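Local structure of A-adding tRNA nucleotidyltransferase (Aquifex aeolicus, 4WBY) at residues 85-95 against 108-120. The protein adds the terminal adenosine to tRNAs ending in CC, using ATP and magnesium to complete the CCA end. Numbering follows the deposited sequence.
Sequences LKLEFATARRE and PASLKEDLIRRDF
Two like charges lie face to face where Arg-93 meets Arg-117: their guanidinium groups stack with CZ of Arg-93 3.5 Å from CZ of Arg-117 and the planes 13° apart. The loop following strand 85-91 of the head-domain sheet here meets helix 111-116 and the turn after it, and Asp-114 of that helix probably offsets the two charges. Asp-114 OD2 accepts Arg-93 N in an almost straight bond of 3.1 Å. Arg-117 NH2 reaches Asp-114 OD2 from above the carboxylate plane at 2.9 Å. Asp-114 OD1 receives Arg-118 NH2 at 2.7 Å. The other anchor of Arg-117 is NE, which donates to Arg-93 O with the oxygen in the guanidinium plane, so the flat group is held at two points, with Arg-93 over one face. A leucine at Arg-117 would probably leave Arg-93 O without this donor and the Arg-93 guanidinium without the surface that steadies it. Farther along, Arg-94 bends at chi3 (55°) to bring NH2 to Glu-113 OE1 in a salt bridge whose hydrogen bond is weak; that same oxygen accepts Ser-110 N in the capping box that starts the helix. Arg-118 binds ATP; by gripping it, Asp-114 probably helps position a nucleotide-binding arginine and also offsets the clustered positive charge.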
loop_
_atom_site.group_PDB
_atom_site.type_symbol
_atom_site.label_atom_id
_atom_site.label_comp_id
_atom_site.label_asym_id
_atom_site.label_seq_id
_atom_site.Cartn_x
_atom_site.Cartn_y
_atom_site.Cartn_z
ATOM N N LEU A 85 -0.378 2.047 -21.082
ATOM C CA LEU A 85 -1.353 2.881 -20.371
ATOM C C LEU A 85 -2.616 2.132 -19.965
ATOM O O LEU A 85 -3.335 1.612 -20.817
ATOM C CB LEU A 85 -1.766 4.068 -21.234
ATOM C CG LEU A 85 -0.723 5.147 -21.463
ATOM C CD1 LEU A 85 -1.248 6.110 -22.520
ATOM C CD2 LEU A 85 -0.437 5.878 -20.161
ATOM N N LYS A 86 -2.905 2.109 -18.672
ATOM C CA LYS A 86 -4.168 1.565 -18.187
ATOM C C LYS A 86 -5.133 2.716 -17.987
ATOM O O LYS A 86 -4.854 3.636 -17.209
ATOM C CB LYS A 86 -3.975 0.785 -16.884
ATOM C CG LYS A 86 -3.143 -0.470 -17.078
ATOM C CD LYS A 86 -2.956 -1.225 -15.769
ATOM C CE LYS A 86 -4.286 -1.721 -15.226
ATOM N NZ LYS A 86 -4.119 -2.565 -14.010
ATOM N N LEU A 87 -6.256 2.666 -18.696
ATOM C CA LEU A 87 -7.214 3.758 -18.709
ATOM C C LEU A 87 -8.536 3.383 -18.050
ATOM O O LEU A 87 -9.077 2.294 -18.264
ATOM C CB LEU A 87 -7.476 4.210 -20.150
ATOM C CG LEU A 87 -6.240 4.510 -20.996
ATOM C CD1 LEU A 87 -6.663 4.775 -22.432
ATOM C CD2 LEU A 87 -5.435 5.680 -20.430
ATOM N N GLU A 88 -9.061 4.303 -17.253
ATOM C CA GLU A 88 -10.406 4.180 -16.716
ATOM C C GLU A 88 -11.215 5.391 -17.144
ATOM O O GLU A 88 -10.722 6.518 -17.081
ATOM C CB GLU A 88 -10.393 4.077 -15.194
ATOM C CG GLU A 88 -11.783 4.168 -14.596
ATOM C CD GLU A 88 -11.766 4.292 -13.091
ATOM O OE1 GLU A 88 -11.357 3.316 -12.430
ATOM O OE2 GLU A 88 -12.159 5.363 -12.571
ATOM N N PHE A 89 -12.451 5.152 -17.576
ATOM C CA PHE A 89 -13.388 6.209 -17.925
ATOM C C PHE A 89 -14.626 6.077 -17.058
ATOM O O PHE A 89 -15.249 5.020 -17.029
ATOM C CB PHE A 89 -13.766 6.136 -19.408
ATOM C CG PHE A 89 -12.636 6.467 -20.320
ATOM C CD1 PHE A 89 -11.717 5.498 -20.687
ATOM C CD2 PHE A 89 -12.468 7.759 -20.787
ATOM C CE1 PHE A 89 -10.662 5.815 -21.514
ATOM C CE2 PHE A 89 -11.409 8.080 -21.608
ATOM C CZ PHE A 89 -10.513 7.109 -21.977
ATOM N N ALA A 90 -14.974 7.142 -16.350
ATOM C CA ALA A 90 -16.119 7.121 -15.452
ATOM C C ALA A 90 -17.055 8.268 -15.766
ATOM O O ALA A 90 -16.623 9.364 -16.085
ATOM C CB ALA A 90 -15.672 7.189 -13.988
ATOM N N THR A 91 -18.346 7.991 -15.702
ATOM C CA THR A 91 -19.359 9.019 -15.854
ATOM C C THR A 91 -19.369 9.893 -14.599
ATOM O O THR A 91 -19.341 9.376 -13.482
ATOM C CB THR A 91 -20.742 8.375 -16.092
ATOM O OG1 THR A 91 -20.695 7.567 -17.278
ATOM C CG2 THR A 91 -21.830 9.429 -16.240
ATOM N N ALA A 92 -19.395 11.212 -14.776
ATOM C CA ALA A 92 -19.500 12.135 -13.635
ATOM C C ALA A 92 -20.722 11.802 -12.794
ATOM O O ALA A 92 -21.808 11.638 -13.336
ATOM C CB ALA A 92 -19.579 13.583 -14.119
ATOM N N ARG A 93 -20.552 11.699 -11.477
ATOM C CA ARG A 93 -21.680 11.381 -10.602
ATOM C C ARG A 93 -21.634 12.171 -9.299
ATOM O O ARG A 93 -20.562 12.483 -8.793
ATOM C CB ARG A 93 -21.721 9.880 -10.304
ATOM C CG ARG A 93 -20.439 9.320 -9.713
ATOM C CD ARG A 93 -20.598 7.850 -9.360
ATOM N NE ARG A 93 -19.355 7.258 -8.868
ATOM C CZ ARG A 93 -18.990 7.235 -7.590
ATOM N NH1 ARG A 93 -19.771 7.774 -6.662
ATOM N NH2 ARG A 93 -17.841 6.672 -7.240
ATOM N N ARG A 94 -22.804 12.497 -8.761
ATOM C CA ARG A 94 -22.867 13.320 -7.560
ATOM C C ARG A 94 -22.853 12.464 -6.299
ATOM O O ARG A 94 -22.754 12.988 -5.191
ATOM C CB ARG A 94 -24.109 14.218 -7.586
ATOM C CG ARG A 94 -25.415 13.491 -7.814
ATOM C CD ARG A 94 -26.587 14.451 -7.700
ATOM N NE ARG A 94 -26.451 15.590 -8.605
ATOM C CZ ARG A 94 -26.892 15.599 -9.859
ATOM N NH1 ARG A 94 -27.497 14.529 -10.353
ATOM N NH2 ARG A 94 -26.729 16.674 -10.618
ATOM N N GLU A 95 -22.931 11.148 -6.482
ATOM C CA GLU A 95 -22.957 10.198 -5.370
ATOM C C GLU A 95 -21.758 10.349 -4.439
ATOM O O GLU A 95 -21.916 10.585 -3.239
ATOM C CB GLU A 95 -23.012 8.764 -5.905
ATOM C CG GLU A 95 -24.221 8.476 -6.785
ATOM C CD GLU A 95 -24.273 7.035 -7.257
ATOM O OE1 GLU A 95 -23.218 6.360 -7.237
ATOM O OE2 GLU A 95 -25.370 6.575 -7.645
ATOM N N PRO A 108 -27.854 15.948 -15.322
ATOM C CA PRO A 108 -26.732 15.072 -14.964
ATOM C C PRO A 108 -25.691 15.789 -14.116
ATOM O O PRO A 108 -25.701 17.019 -14.042
ATOM C CB PRO A 108 -26.150 14.677 -16.321
ATOM C CG PRO A 108 -26.496 15.820 -17.215
ATOM C CD PRO A 108 -27.846 16.297 -16.754
ATOM N N ALA A 109 -24.799 15.025 -13.495
ATOM C CA ALA A 109 -23.805 15.591 -12.596
ATOM C C ALA A 109 -22.735 16.372 -13.350
ATOM O O ALA A 109 -22.289 15.972 -14.429
ATOM C CB ALA A 109 -23.159 14.492 -11.757
ATOM N N SER A 110 -22.336 17.497 -12.770
ATOM C CA SER A 110 -21.215 18.266 -13.283
ATOM C C SER A 110 -19.905 17.680 -12.774
ATOM O O SER A 110 -19.890 16.926 -11.792
ATOM C CB SER A 110 -21.329 19.724 -12.849
ATOM O OG SER A 110 -21.122 19.831 -11.449
ATOM N N LEU A 111 -18.806 18.036 -13.429
ATOM C CA LEU A 111 -17.486 17.704 -12.916
ATOM C C LEU A 111 -17.322 18.160 -11.464
ATOM O O LEU A 111 -16.809 17.411 -10.631
ATOM C CB LEU A 111 -16.400 18.331 -13.786
ATOM C CG LEU A 111 -14.966 18.153 -13.289
ATOM C CD1 LEU A 111 -14.533 16.690 -13.360
ATOM C CD2 LEU A 111 -14.039 19.031 -14.096
ATOM N N LYS A 112 -17.765 19.379 -11.155
ATOM C CA LYS A 112 -17.582 19.919 -9.809
ATOM C C LYS A 112 -18.289 19.046 -8.772
ATOM O O LYS A 112 -17.760 18.800 -7.686
ATOM C CB LYS A 112 -18.081 21.366 -9.727
ATOM C CG LYS A 112 -17.849 22.036 -8.370
ATOM C CD LYS A 112 -18.156 23.534 -8.440
ATOM C CE LYS A 112 -17.917 24.233 -7.110
ATOM N NZ LYS A 112 -18.364 25.661 -7.153
ATOM N N GLU A 113 -19.474 18.559 -9.119
ATOM C CA GLU A 113 -20.216 17.671 -8.236
ATOM C C GLU A 113 -19.511 16.329 -8.072
ATOM O O GLU A 113 -19.534 15.731 -6.994
ATOM C CB GLU A 113 -21.632 17.471 -8.763
ATOM C CG GLU A 113 -22.491 18.705 -8.591
ATOM C CD GLU A 113 -23.874 18.548 -9.187
ATOM O OE1 GLU A 113 -23.980 18.155 -10.367
ATOM O OE2 GLU A 113 -24.854 18.818 -8.468
ATOM N N ASP A 114 -18.868 15.866 -9.138
ATOM C CA ASP A 114 -18.097 14.630 -9.073
ATOM C C ASP A 114 -16.821 14.783 -8.235
ATOM O O ASP A 114 -16.364 13.840 -7.587
ATOM C CB ASP A 114 -17.733 14.168 -10.480
ATOM C CG ASP A 114 -16.992 12.857 -10.482
ATOM O OD1 ASP A 114 -15.742 12.889 -10.471
ATOM O OD2 ASP A 114 -17.656 11.795 -10.492
ATOM N N LEU A 115 -16.235 15.971 -8.259
ATOM C CA LEU A 115 -15.002 16.200 -7.518
ATOM C C LEU A 115 -15.255 16.443 -6.031
ATOM O O LEU A 115 -14.478 15.999 -5.189
ATOM C CB LEU A 115 -14.242 17.381 -8.116
ATOM C CG LEU A 115 -13.734 17.173 -9.543
ATOM C CD1 LEU A 115 -13.076 18.443 -10.043
ATOM C CD2 LEU A 115 -12.747 16.027 -9.569
ATOM N N ILE A 116 -16.340 17.140 -5.709
ATOM C CA ILE A 116 -16.567 17.582 -4.338
ATOM C C ILE A 116 -16.917 16.403 -3.435
ATOM O O ILE A 116 -16.861 16.510 -2.208
ATOM C CB ILE A 116 -17.679 18.656 -4.281
ATOM C CG1 ILE A 116 -17.574 19.499 -3.006
ATOM C CG2 ILE A 116 -19.056 18.028 -4.417
ATOM C CD1 ILE A 116 -18.565 20.660 -2.972
ATOM N N ARG A 117 -17.246 15.267 -4.041
ATOM C CA ARG A 117 -17.579 14.071 -3.275
ATOM C C ARG A 117 -16.349 13.208 -2.965
ATOM O O ARG A 117 -16.471 12.155 -2.348
ATOM C CB ARG A 117 -18.614 13.232 -4.024
ATOM C CG ARG A 117 -18.070 12.699 -5.313
ATOM C CD ARG A 117 -18.918 11.601 -5.904
ATOM N NE ARG A 117 -18.338 11.151 -7.165
ATOM C CZ ARG A 117 -17.305 10.319 -7.259
ATOM N NH1 ARG A 117 -16.734 9.835 -6.162
ATOM N NH2 ARG A 117 -16.845 9.967 -8.452
ATOM N N ARG A 118 -15.166 13.650 -3.378
ATOM C CA ARG A 118 -13.948 12.864 -3.145
ATOM C C ARG A 118 -13.369 13.103 -1.746
ATOM O O ARG A 118 -13.981 13.805 -0.940
ATOM C CB ARG A 118 -12.935 13.171 -4.246
ATOM C CG ARG A 118 -13.382 12.542 -5.568
ATOM C CD ARG A 118 -12.750 13.147 -6.797
ATOM N NE ARG A 118 -13.425 12.638 -7.989
ATOM C CZ ARG A 118 -13.005 11.600 -8.705
ATOM N NH1 ARG A 118 -11.887 10.969 -8.361
ATOM N NH2 ARG A 118 -13.694 11.208 -9.781
ATOM N N ASP A 119 -12.226 12.508 -1.409
ATOM C CA ASP A 119 -11.847 12.549 0.008
ATOM C C ASP A 119 -11.116 13.831 0.454
ATOM O O ASP A 119 -11.571 14.489 1.396
ATOM C CB ASP A 119 -11.036 11.307 0.422
ATOM C CG ASP A 119 -9.870 10.963 -0.513
ATOM O OD1 ASP A 119 -9.461 11.754 -1.391
ATOM O OD2 ASP A 119 -9.331 9.850 -0.323
ATOM N N PHE A 120 -10.025 14.200 -0.212
ATOM C CA PHE A 120 -9.185 15.308 0.249
ATOM C C PHE A 120 -8.899 16.263 -0.889
ATOM O O PHE A 120 -8.948 15.869 -2.058
ATOM C CB PHE A 120 -7.890 14.765 0.865
ATOM C CG PHE A 120 -8.143 13.689 1.867
ATOM C CD1 PHE A 120 -8.815 13.986 3.045
ATOM C CD2 PHE A 120 -7.778 12.373 1.614
ATOM C CE1 PHE A 120 -9.112 12.998 3.967
ATOM C CE2 PHE A 120 -8.065 11.375 2.534
ATOM C CZ PHE A 120 -8.743 11.686 3.711
HETATM O O HOH W 1 -16.948 9.657 -11.760
HETATM O O HOH W 2 -21.539 15.555 -5.224
#